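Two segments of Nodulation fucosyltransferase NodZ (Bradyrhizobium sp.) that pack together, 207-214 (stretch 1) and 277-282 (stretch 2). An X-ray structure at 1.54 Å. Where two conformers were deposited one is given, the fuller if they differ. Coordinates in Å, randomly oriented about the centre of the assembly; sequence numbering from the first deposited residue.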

ATOM      1  N   LYS A 207      26.192  -1.708  -1.025  1.00 30.54           N
ATOM      2  CA  LYS A 207      25.964  -3.151  -1.179  1.00 30.80           C
ATOM      3  C   LYS A 207      25.233  -3.436  -2.463  1.00 31.18           C
ATOM      4  O   LYS A 207      25.632  -4.321  -3.241  1.00 31.81           O
ATOM      5  CB  LYS A 207      25.245  -3.742   0.053  1.00 31.45           C
ATOM      6  CG  LYS A 207      24.780  -5.232  -0.090  1.00 31.15           C
ATOM      7  CD  LYS A 207      24.176  -5.695   1.239  1.00 33.45           C
ATOM      8  CE  LYS A 207      23.619  -7.126   1.201  1.00 36.16           C
ATOM      9  NZ  LYS A 207      24.675  -8.153   1.142  1.00 37.98           N
ATOM     10  N   ALA A 208      24.181  -2.678  -2.718  1.00 29.93           N
ATOM     11  CA  ALA A 208      23.399  -2.843  -3.927  1.00 30.42           C
ATOM     12  C   ALA A 208      24.227  -2.562  -5.174  1.00 30.62           C
ATOM     13  O   ALA A 208      24.093  -3.265  -6.190  1.00 30.27           O
ATOM     14  CB  ALA A 208      22.185  -1.904  -3.900  1.00 30.33           C
ATOM     15  N   LYS A 209      25.068  -1.534  -5.115  1.00 31.49           N
ATOM     16  CA  LYS A 209      25.859  -1.129  -6.286  1.00 31.16           C
ATOM     17  C   LYS A 209      26.977  -2.097  -6.629  1.00 31.61           C
ATOM     18  O   LYS A 209      27.456  -2.092  -7.773  1.00 32.96           O
ATOM     19  CB  LYS A 209      26.445   0.269  -6.084  1.00 31.61           C
ATOM     20  CG  LYS A 209      25.465   1.389  -6.376  1.00 31.24           C
ATOM     21  CD  LYS A 209      26.085   2.779  -6.259  1.00 32.58           C
ATOM     22  CE  LYS A 209      26.942   3.028  -7.515  0.65 35.50           C
ATOM     23  NZ  LYS A 209      27.828   4.154  -7.307  0.65 38.47           N
ATOM     24  N   ALA A 210      27.406  -2.895  -5.643  1.00 30.06           N
ATOM     25  CA  ALA A 210      28.452  -3.911  -5.828  1.00 31.00           C
ATOM     26  C   ALA A 210      27.947  -5.199  -6.518  1.00 30.69           C
ATOM     27  O   ALA A 210      28.765  -6.039  -6.932  1.00 31.93           O
ATOM     28  CB  ALA A 210      29.043  -4.253  -4.495  1.00 31.04           C
ATOM     29  N   LEU A 211      26.625  -5.378  -6.612  1.00 31.27           N
ATOM     30  CA  LEU A 211      25.999  -6.472  -7.354  1.00 31.16           C
ATOM     31  C   LEU A 211      26.178  -6.225  -8.847  1.00 31.96           C
ATOM     32  O   LEU A 211      26.526  -5.114  -9.263  1.00 32.21           O
ATOM     33  CB  LEU A 211      24.516  -6.591  -7.000  1.00 32.02           C
ATOM     34  CG  LEU A 211      24.246  -6.824  -5.510  1.00 32.68           C
ATOM     35  CD1 LEU A 211      22.774  -6.867  -5.195  1.00 33.88           C
ATOM     36  CD2 LEU A 211      24.942  -8.076  -5.019  1.00 33.14           C
ATOM     37  N   SER A 212      26.002  -7.269  -9.656  1.00 32.43           N
ATOM     38  CA  SER A 212      26.160  -7.138 -11.103  1.00 32.31           C
ATOM     39  C   SER A 212      24.802  -6.918 -11.731  1.00 31.82           C
ATOM     40  O   SER A 212      23.806  -7.510 -11.311  1.00 32.66           O
ATOM     41  CB  SER A 212      26.853  -8.360 -11.690  1.00 32.31           C
ATOM     42  OG  SER A 212      28.220  -8.342 -11.288  1.00 36.40           O
ATOM     43  N   TYR A 213      24.764  -6.017 -12.701  1.00 31.68           N
ATOM     44  CA  TYR A 213      23.549  -5.687 -13.420  1.00 31.75           C
ATOM     45  C   TYR A 213      23.810  -5.710 -14.918  1.00 32.29           C
ATOM     46  O   TYR A 213      24.930  -5.435 -15.360  1.00 31.79           O
ATOM     47  CB  TYR A 213      23.071  -4.296 -13.033  1.00 31.75           C
ATOM     48  CG  TYR A 213      22.725  -4.180 -11.569  1.00 31.82           C
ATOM     49  CD1 TYR A 213      21.459  -4.461 -11.111  1.00 32.43           C
ATOM     50  CD2 TYR A 213      23.685  -3.799 -10.646  1.00 30.11           C
ATOM     51  CE1 TYR A 213      21.149  -4.355  -9.772  1.00 31.09           C
ATOM     52  CE2 TYR A 213      23.408  -3.707  -9.311  1.00 29.94           C
ATOM     53  CZ  TYR A 213      22.140  -3.970  -8.872  1.00 31.79           C
ATOM     54  OH  TYR A 213      21.900  -3.877  -7.531  1.00 30.16           O
ATOM     55  N   PRO A 214      22.775  -6.015 -15.706  1.00 32.74           N
ATOM     56  CA  PRO A 214      22.959  -6.110 -17.172  1.00 32.77           C
ATOM     57  C   PRO A 214      23.060  -4.777 -17.919  1.00 32.87           C
ATOM     58  O   PRO A 214      23.574  -4.733 -19.029  1.00 33.36           O
ATOM     59  CB  PRO A 214      21.718  -6.866 -17.616  1.00 33.04           C
ATOM     60  CG  PRO A 214      20.721  -6.530 -16.648  1.00 33.73           C
ATOM     61  CD  PRO A 214      21.428  -6.411 -15.314  1.00 32.48           C
ATOM     62  N   CYS A 277      12.140  -1.564 -10.522  1.00 30.77           N
ATOM     63  CA  CYS A 277      13.591  -1.580 -10.289  1.00 31.40           C
ATOM     64  C   CYS A 277      14.166  -2.993 -10.301  1.00 31.48           C
ATOM     65  O   CYS A 277      13.450  -3.980 -10.222  1.00 31.52           O
ATOM     66  CB  CYS A 277      13.883  -0.908  -8.960  1.00 31.77           C
ATOM     67  SG  CYS A 277      13.487   0.851  -8.914  1.00 33.26           S
ATOM     68  N   ALA A 278      15.495  -3.050 -10.453  1.00 31.35           N
ATOM     69  CA  ALA A 278      16.208  -4.303 -10.444  1.00 30.27           C
ATOM     70  C   ALA A 278      16.478  -4.782  -9.047  1.00 30.02           C
ATOM     71  O   ALA A 278      16.513  -5.970  -8.787  1.00 31.01           O
ATOM     72  CB  ALA A 278      17.493  -4.181 -11.231  1.00 30.78           C
ATOM     73  N   THR A 279      16.757  -3.821  -8.172  1.00 29.88           N
ATOM     74  CA  THR A 279      17.026  -4.071  -6.788  1.00 29.16           C
ATOM     75  C   THR A 279      16.298  -2.972  -6.029  1.00 28.62           C
ATOM     76  O   THR A 279      16.287  -1.815  -6.490  1.00 30.37           O
ATOM     77  CB  THR A 279      18.529  -3.941  -6.489  1.00 30.47           C
ATOM     78  OG1 THR A 279      19.218  -4.984  -7.156  1.00 31.51           O
ATOM     79  CG2 THR A 279      18.818  -4.013  -4.971  1.00 30.98           C
ATOM     80  N   VAL A 280      15.686  -3.328  -4.914  1.00 28.49           N
ATOM     81  CA  VAL A 280      15.055  -2.328  -4.035  1.00 29.55           C
ATOM     82  C   VAL A 280      15.576  -2.471  -2.617  1.00 29.34           C
ATOM     83  O   VAL A 280      15.654  -3.548  -2.041  1.00 29.68           O
ATOM     84  CB  VAL A 280      13.519  -2.411  -4.043  1.00 30.09           C
ATOM     85  CG1 VAL A 280      12.911  -1.383  -3.076  1.00 31.63           C
ATOM     86  CG2 VAL A 280      13.019  -2.035  -5.390  1.00 34.85           C
ATOM     87  N   ILE A 281      15.950  -1.311  -2.063  1.00 29.64           N
ATOM     88  CA  ILE A 281      16.376  -1.153  -0.683  1.00 29.28           C
ATOM     89  C   ILE A 281      15.179  -0.625   0.111  1.00 29.27           C
ATOM     90  O   ILE A 281      14.606   0.420  -0.221  1.00 30.50           O
ATOM     91  CB  ILE A 281      17.565  -0.165  -0.567  1.00 28.98           C
ATOM     92  CG1 ILE A 281      18.817  -0.765  -1.223  1.00 29.35           C
ATOM     93  CG2 ILE A 281      17.797   0.161   0.893  1.00 30.21           C
ATOM     94  CD1 ILE A 281      19.890   0.194  -1.504  1.00 30.34           C
ATOM     95  N   ARG A 282      14.787  -1.379   1.123  1.00 29.80           N
ATOM     96  CA  ARG A 282      13.612  -1.073   1.972  1.00 30.01           C
ATOM     97  C   ARG A 282      14.079  -0.557   3.329  1.00 31.00           C
ATOM     98  O   ARG A 282      14.492  -1.319   4.209  1.00 30.83           O
ATOM     99  CB  ARG A 282      12.782  -2.336   2.184  1.00 29.84           C
ATOM    100  CG  ARG A 282      12.282  -3.013   0.912  1.00 29.75           C
ATOM    101  CD  ARG A 282      11.420  -4.169   1.208  1.00 29.84           C
ATOM    102  NE  ARG A 282      10.070  -3.761   1.620  1.00 28.64           N
ATOM    103  CZ  ARG A 282       9.144  -4.577   2.103  1.00 28.00           C
ATOM    104  NH1 ARG A 282       9.386  -5.865   2.274  1.00 29.95           N
ATOM    105  NH2 ARG A 282       7.942  -4.099   2.398  1.00 30.67           N
TER

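The polar part of this contact centres on one hydroxyl, that of Y213. T279 OG1 donates a hydrogen bond to Y213 OH at 2.9 Å, and this is the one hydrogen bond that crosses between the stretches. Y213 OH in turn donates to A208 O, within its own stretch, at 2.6 Å. The hydroxyl therefore acts as acceptor and donor at once, and a short relay runs from the strand, through the tyrosine, to the helical backbone. A208 O also accepts a weak backbone hydrogen bond from L211 N at 3.3 Å. The tyrosine thus reaches back along its own stretch and ties its loop to A208. Chi1 of Y213 is m, at -62°, and its CA-to-CB bond points toward stretch 2.

The apolar contacts flank this relay. Y213 CE1 lies 3.9 Å from A278 CB. Both A278 CB and T279 OG1 meet the ring at its edge, near its plane, so stretch 2 does not stack on the ring. A208 CB lies 3.9 Å from I281 CD1 and 4.1 Å from T279 CG2. The small alanine side chain thus touches two residues of the strand.

Apart from these, L211 CD1 makes a loose carbon-to-oxygen approach to T279 OG1 at 4.5 Å, neither an apolar pair nor a hydrogen bond.

Within the strand, the side chains alternate. The CA-to-CB bonds of T279 and I281 point toward stretch 1, while that of V280, between them, points away; V280 makes no contact. T279 serves both kinds of interaction: with chi1 at -67° (m), its OG1 bonds to the tyrosine and its CG2 faces A208 CB. It also has the largest covered area of any residue here, 54 Å². The whole interface is small, burying 192 Å² summed over both sides.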